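Side-chain contacts in acetyl-CoA acetyltransferase (Bacillus anthracis, PDB 3SS6), which probably catalyses the thiolytic cleavage of acetoacetyl-CoA and its reverse, the condensation of two acetyl-CoA molecules, as thiolases of this type do: residues G45-P48 against H49-D52; E65-T68 against A69-A72. All coordinates share one frame; numbering follows the deposited sequence.

Contact 1 (G45-P48 against H49-D52); sequences GVEP and HEVD
Glu-50 reaches back along the chain to Glu-47, and its carboxylate takes up the backbone N-H of that residue: Glu-47 N lies 2.8 Å from Glu-50 OE2, in a nearly straight bond (174° at the hydrogen). The donor approaches the anti side of OE2, somewhat out of the carboxylate plane. The Glu-50 chain is extended beyond CG, long enough to bring OE2 also within 3.5 Å of Val-46 CA. The main chain answers in the other direction, Glu-50 N donating to Glu-47 O at 2.8 Å from above the carbonyl plane, so Glu-47 and Glu-50 are joined by a reciprocal pair of bonds. One residue further on, Val-51 N donates to Pro-48 O at 3.0 Å.

On the exposed flank the His-49 ring turns back toward the Glu-47 side chain and meets it obliquely; chi1 of 75° sets CG between backbone N and carbonyl carbon, and ND1 comes to 3.6 Å from Glu-47 CB. The Glu-47 carboxylate itself bends off, its plane 50° from the ring. On the buried flank, Val-46 CG2 and Val-51 CG2 meet loosely at 4.3 Å.

The loop that contains this short 3-10 turn runs from helix 29-43 to strand 53-57. Its two valines rest on strand 112-120, Pro-48 packs on Phe-78 and Pro-79, and Glu-50 OE1 forms a salt bridge with Lys-269.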
ATOM      1  N   GLY A  45       8.736  43.249  13.510  1.00 18.97           N
ATOM      2  CA  GLY A  45       9.706  44.180  14.060  1.00 19.23           C
ATOM      3  C   GLY A  45      11.050  43.565  14.405  1.00 21.84           C
ATOM      4  O   GLY A  45      11.851  44.165  15.133  1.00 24.73           O
ATOM      5  N   VAL A  46      11.298  42.372  13.873  1.00 22.57           N
ATOM      6  CA  VAL A  46      12.549  41.657  14.115  1.00 25.12           C
ATOM      7  C   VAL A  46      13.117  41.098  12.821  1.00 22.36           C
ATOM      8  O   VAL A  46      12.381  40.807  11.882  1.00 24.12           O
ATOM      9  CB  VAL A  46      12.351  40.462  15.088  1.00 31.24           C
ATOM     10  CG1 VAL A  46      12.124  40.953  16.500  1.00 30.92           C
ATOM     11  CG2 VAL A  46      11.202  39.562  14.617  1.00 32.69           C
ATOM     12  N   GLU A  47      14.435  40.946  12.774  1.00 23.24           N
ATOM     13  CA  GLU A  47      15.048  40.186  11.696  1.00 21.15           C
ATOM     14  C   GLU A  47      15.047  38.709  12.076  1.00 18.83           C
ATOM     15  O   GLU A  47      15.029  38.362  13.264  1.00 19.46           O
ATOM     16  CB  GLU A  47      16.482  40.663  11.448  1.00 21.90           C
ATOM     17  CG  GLU A  47      16.568  42.077  10.917  1.00 29.22           C
ATOM     18  CD  GLU A  47      15.814  42.245   9.609  1.00 37.08           C
ATOM     19  OE1 GLU A  47      16.184  41.581   8.616  1.00 34.55           O
ATOM     20  OE2 GLU A  47      14.849  43.042   9.576  1.00 43.48           O
ATOM     21  N   PRO A  48      15.073  37.830  11.072  1.00 19.19           N
ATOM     22  CA  PRO A  48      15.072  36.392  11.358  1.00 19.37           C
ATOM     23  C   PRO A  48      16.115  35.965  12.392  1.00 20.01           C
ATOM     24  O   PRO A  48      15.809  35.118  13.237  1.00 18.29           O
ATOM     25  CB  PRO A  48      15.366  35.775   9.988  1.00 19.57           C
ATOM     26  CG  PRO A  48      14.724  36.729   9.030  1.00 19.49           C
ATOM     27  CD  PRO A  48      15.011  38.098   9.622  1.00 19.91           C
ATOM     28  N   HIS A  49      17.315  36.535  12.348  1.00 19.82           N
ATOM     29  CA  HIS A  49      18.361  36.106  13.271  1.00 20.61           C
ATOM     30  C   HIS A  49      18.009  36.425  14.730  1.00 21.56           C
ATOM     31  O   HIS A  49      18.581  35.843  15.657  1.00 22.67           O
ATOM     32  CB  HIS A  49      19.718  36.712  12.889  1.00 24.84           C
ATOM     33  CG  HIS A  49      19.848  38.163  13.223  1.00 26.37           C
ATOM     34  ND1 HIS A  49      19.634  39.164  12.300  1.00 29.81           N
ATOM     35  CD2 HIS A  49      20.174  38.782  14.382  1.00 26.94           C
ATOM     36  CE1 HIS A  49      19.820  40.337  12.877  1.00 28.62           C
ATOM     37  NE2 HIS A  49      20.148  40.134  14.139  1.00 28.01           N
ATOM     38  N   GLU A  50      17.052  37.328  14.930  1.00 17.83           N
ATOM     39  CA  GLU A  50      16.648  37.716  16.278  1.00 17.33           C
ATOM     40  C   GLU A  50      15.604  36.769  16.853  1.00 19.82           C
ATOM     41  O   GLU A  50      15.272  36.843  18.046  1.00 20.00           O
ATOM     42  CB  GLU A  50      16.078  39.124  16.287  1.00 19.40           C
ATOM     43  CG  GLU A  50      17.088  40.171  15.939  1.00 22.84           C
ATOM     44  CD  GLU A  50      16.472  41.539  15.955  1.00 27.52           C
ATOM     45  OE1 GLU A  50      16.474  42.158  17.037  1.00 34.17           O
ATOM     46  OE2 GLU A  50      15.966  41.978  14.900  1.00 25.78           O
ATOM     47  N   VAL A  51      15.076  35.888  16.008  1.00 18.61           N
ATOM     48  CA  VAL A  51      14.087  34.913  16.469  1.00 17.53           C
ATOM     49  C   VAL A  51      14.764  33.782  17.229  1.00 17.63           C
ATOM     50  O   VAL A  51      15.645  33.104  16.697  1.00 19.54           O
ATOM     51  CB  VAL A  51      13.286  34.327  15.295  1.00 18.09           C
ATOM     52  CG1 VAL A  51      12.301  33.277  15.801  1.00 16.60           C
ATOM     53  CG2 VAL A  51      12.560  35.454  14.542  1.00 18.28           C
ATOM     54  N   ASP A  52      14.347  33.568  18.472  1.00 15.09           N
ATOM     55  CA  ASP A  52      14.977  32.548  19.308  1.00 16.53           C
ATOM     56  C   ASP A  52      14.424  31.130  19.071  1.00 23.08           C
ATOM     57  O   ASP A  52      15.134  30.138  19.255  1.00 26.72           O
ATOM     58  CB  ASP A  52      14.860  32.956  20.779  1.00 21.14           C
ATOM     59  CG  ASP A  52      15.638  34.234  21.084  1.00 26.48           C
ATOM     60  OD1 ASP A  52      16.816  34.321  20.678  1.00 29.39           O
ATOM     61  OD2 ASP A  52      15.076  35.174  21.689  1.00 27.49           O
TER

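Contact 2 (E65-T68 against A69-A72); sequences EANT and ARTA
Thr-71 turns its hydroxyl back from the first turn of helix 68-75 into the loop before it, where OG1 lies 2.9 Å from Ala-66 O and 3.1 Å from Asn-67 O. The chi1 of -59° places OG1 beside the backbone N, on the side of the amide that donates to Asn-67 O: the bond from Thr-71 N to that oxygen is 3.0 Å long and runs nearly along the C=O axis. Next to it, Ala-72 N donates to Thr-68 O at 2.9 Å, and Ala-72 CB presses to 3.3 Å from that oxygen. This is the compact part of the contact.

The Asn-67 side chain makes a slacker approach. CG stands anti to the backbone N (chi1 -172°), which carries the amide to the backbone N and CB of Arg-70; OD1 accepts from Arg-70 N in a straight but weak bond of 3.3 Å, while ND2 lies 3.4 Å from Arg-70 CB. Its firmer partners lie outside, OD1 with Thr-86 OG1 and ND2 with Gly-84 O, and they would fix the rotation of the amide. From Arg-70 CB onward the arginine leaves the loop for the second subunit, where NE hydrogen-bonds to Gly-383 O of that subunit; NH1 is held within its own chain by the carbonyls of Asp-80 and Val-82. Glu-65, the partly exposed member, likewise turns elsewhere, to Thr-28 OG1 and Val-30 N.

The arrangement is a helix N-cap: Asn-67, with positive phi, holds the N-cap position, and its side chain accepts from the amide three residues on, at a thiolase helix beside the subunit interface.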
ATOM      1  N   GLU A  65       8.974  15.259   7.015  1.00 13.61           N
ATOM      2  CA  GLU A  65       9.169  16.650   7.383  1.00 13.67           C
ATOM      3  C   GLU A  65       9.234  16.610   8.910  1.00 14.18           C
ATOM      4  O   GLU A  65       8.429  17.238   9.587  1.00 17.62           O
ATOM      5  CB  GLU A  65       8.020  17.526   6.889  1.00 13.34           C
ATOM      6  CG  GLU A  65       7.979  17.659   5.376  1.00 12.27           C
ATOM      7  CD  GLU A  65       6.946  18.657   4.895  1.00 14.85           C
ATOM      8  OE1 GLU A  65       6.048  19.014   5.682  1.00 13.63           O
ATOM      9  OE2 GLU A  65       7.036  19.080   3.725  1.00 14.98           O
ATOM     10  N   ALA A  66      10.211  15.886   9.440  1.00 12.84           N
ATOM     11  CA  ALA A  66      10.375  15.715  10.885  1.00 13.33           C
ATOM     12  C   ALA A  66      10.630  17.021  11.608  1.00 13.06           C
ATOM     13  O   ALA A  66      11.508  17.733  11.261  1.00 14.16           O
ATOM     14  CB  ALA A  66      11.459  14.751  11.172  1.00 16.09           C
ATOM     15  N   ASN A  67       9.857  17.253  12.645  1.00 13.17           N
ATOM     16  CA  ASN A  67       9.932  18.480  13.407  1.00 12.01           C
ATOM     17  C   ASN A  67       9.502  19.588  12.453  1.00 14.25           C
ATOM     18  O   ASN A  67      10.272  20.282  11.913  1.00 13.65           O
ATOM     19  CB  ASN A  67      11.292  18.783  13.982  1.00 13.86           C
ATOM     20  CG  ASN A  67      11.248  19.961  14.926  1.00 14.30           C
ATOM     21  OD1 ASN A  67      10.287  20.630  14.967  1.00 13.16           O
ATOM     22  ND2 ASN A  67      12.302  20.168  15.670  1.00 12.95           N
ATOM     23  N   THR A  68       8.206  19.706  12.263  1.00 11.79           N
ATOM     24  CA  THR A  68       7.704  20.663  11.329  1.00 11.97           C
ATOM     25  C   THR A  68       8.202  22.073  11.535  1.00 12.91           C
ATOM     26  O   THR A  68       8.484  22.752  10.610  1.00 11.28           O
ATOM     27  CB  THR A  68       6.155  20.753  11.429  1.00 10.97           C
ATOM     28  OG1 THR A  68       5.600  19.470  11.553  1.00 13.18           O
ATOM     29  CG2 THR A  68       5.538  21.501  10.245  1.00 13.45           C
ATOM     30  N   ALA A  69       8.303  22.461  12.791  1.00 11.24           N
ATOM     31  CA  ALA A  69       8.735  23.818  13.137  1.00 12.01           C
ATOM     32  C   ALA A  69      10.174  24.123  12.696  1.00 13.12           C
ATOM     33  O   ALA A  69      10.437  25.141  12.052  1.00 12.15           O
ATOM     34  CB  ALA A  69       8.585  24.035  14.640  1.00 12.23           C
ATOM     35  N   ARG A  70      11.105  23.240  13.043  1.00 12.13           N
ATOM     36  CA  ARG A  70      12.500  23.450  12.673  1.00 11.57           C
ATOM     37  C   ARG A  70      12.641  23.376  11.166  1.00 11.16           C
ATOM     38  O   ARG A  70      13.368  24.171  10.560  1.00 12.18           O
ATOM     39  CB  ARG A  70      13.402  22.407  13.343  1.00 12.64           C
ATOM     40  CG  ARG A  70      14.822  22.354  12.781  1.00 12.93           C
ATOM     41  CD  ARG A  70      15.598  23.659  12.978  1.00 14.32           C
ATOM     42  NE  ARG A  70      17.021  23.418  12.709  1.00 14.12           N
ATOM     43  CZ  ARG A  70      17.989  24.316  12.872  1.00 16.33           C
ATOM     44  NH1 ARG A  70      17.703  25.533  13.320  1.00 17.35           N
ATOM     45  NH2 ARG A  70      19.252  23.987  12.600  1.00 17.92           N
ATOM     46  N   THR A  71      11.948  22.414  10.559  1.00 11.26           N
ATOM     47  CA  THR A  71      12.045  22.245   9.121  1.00 13.10           C
ATOM     48  C   THR A  71      11.505  23.490   8.405  1.00 14.52           C
ATOM     49  O   THR A  71      12.112  23.968   7.458  1.00 13.83           O
ATOM     50  CB  THR A  71      11.336  20.969   8.650  1.00 12.45           C
ATOM     51  OG1 THR A  71      11.917  19.831   9.307  1.00 14.60           O
ATOM     52  CG2 THR A  71      11.493  20.794   7.145  1.00 12.83           C
ATOM     53  N   ALA A  72      10.382  24.024   8.871  1.00 13.33           N
ATOM     54  CA  ALA A  72       9.810  25.209   8.228  1.00 12.63           C
ATOM     55  C   ALA A  72      10.698  26.437   8.446  1.00 14.16           C
ATOM     56  O   ALA A  72      10.832  27.287   7.557  1.00 14.40           O
ATOM     57  CB  ALA A  72       8.391  25.466   8.737  1.00 11.13           C
TER

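Overall arrangement
Contacts 1 and 2 follow one another along the N-terminal thiolase domain and bracket strand 53-57: the turn at 45-52 leads into the strand, and the capped helix start at 65-72 comes after it. Their centres are about 18 Å apart and their nearest atoms about 8 Å. Contact 1 lies farther out, about 24 Å from the centre of the chain against about 18 Å for contact 2. Contact 2 packs on Gln-88 and Gln-90 of the second subunit; Gln-90 directly precedes in sequence that subunit's Cys-91, seen here as S-hydroxycysteine and probably the thiolase nucleophile. No other subunit touches contact 1. A bound potassium ion is about 12 Å from the side chain of Val-46, and one is about 11 Å from that of Ala-69.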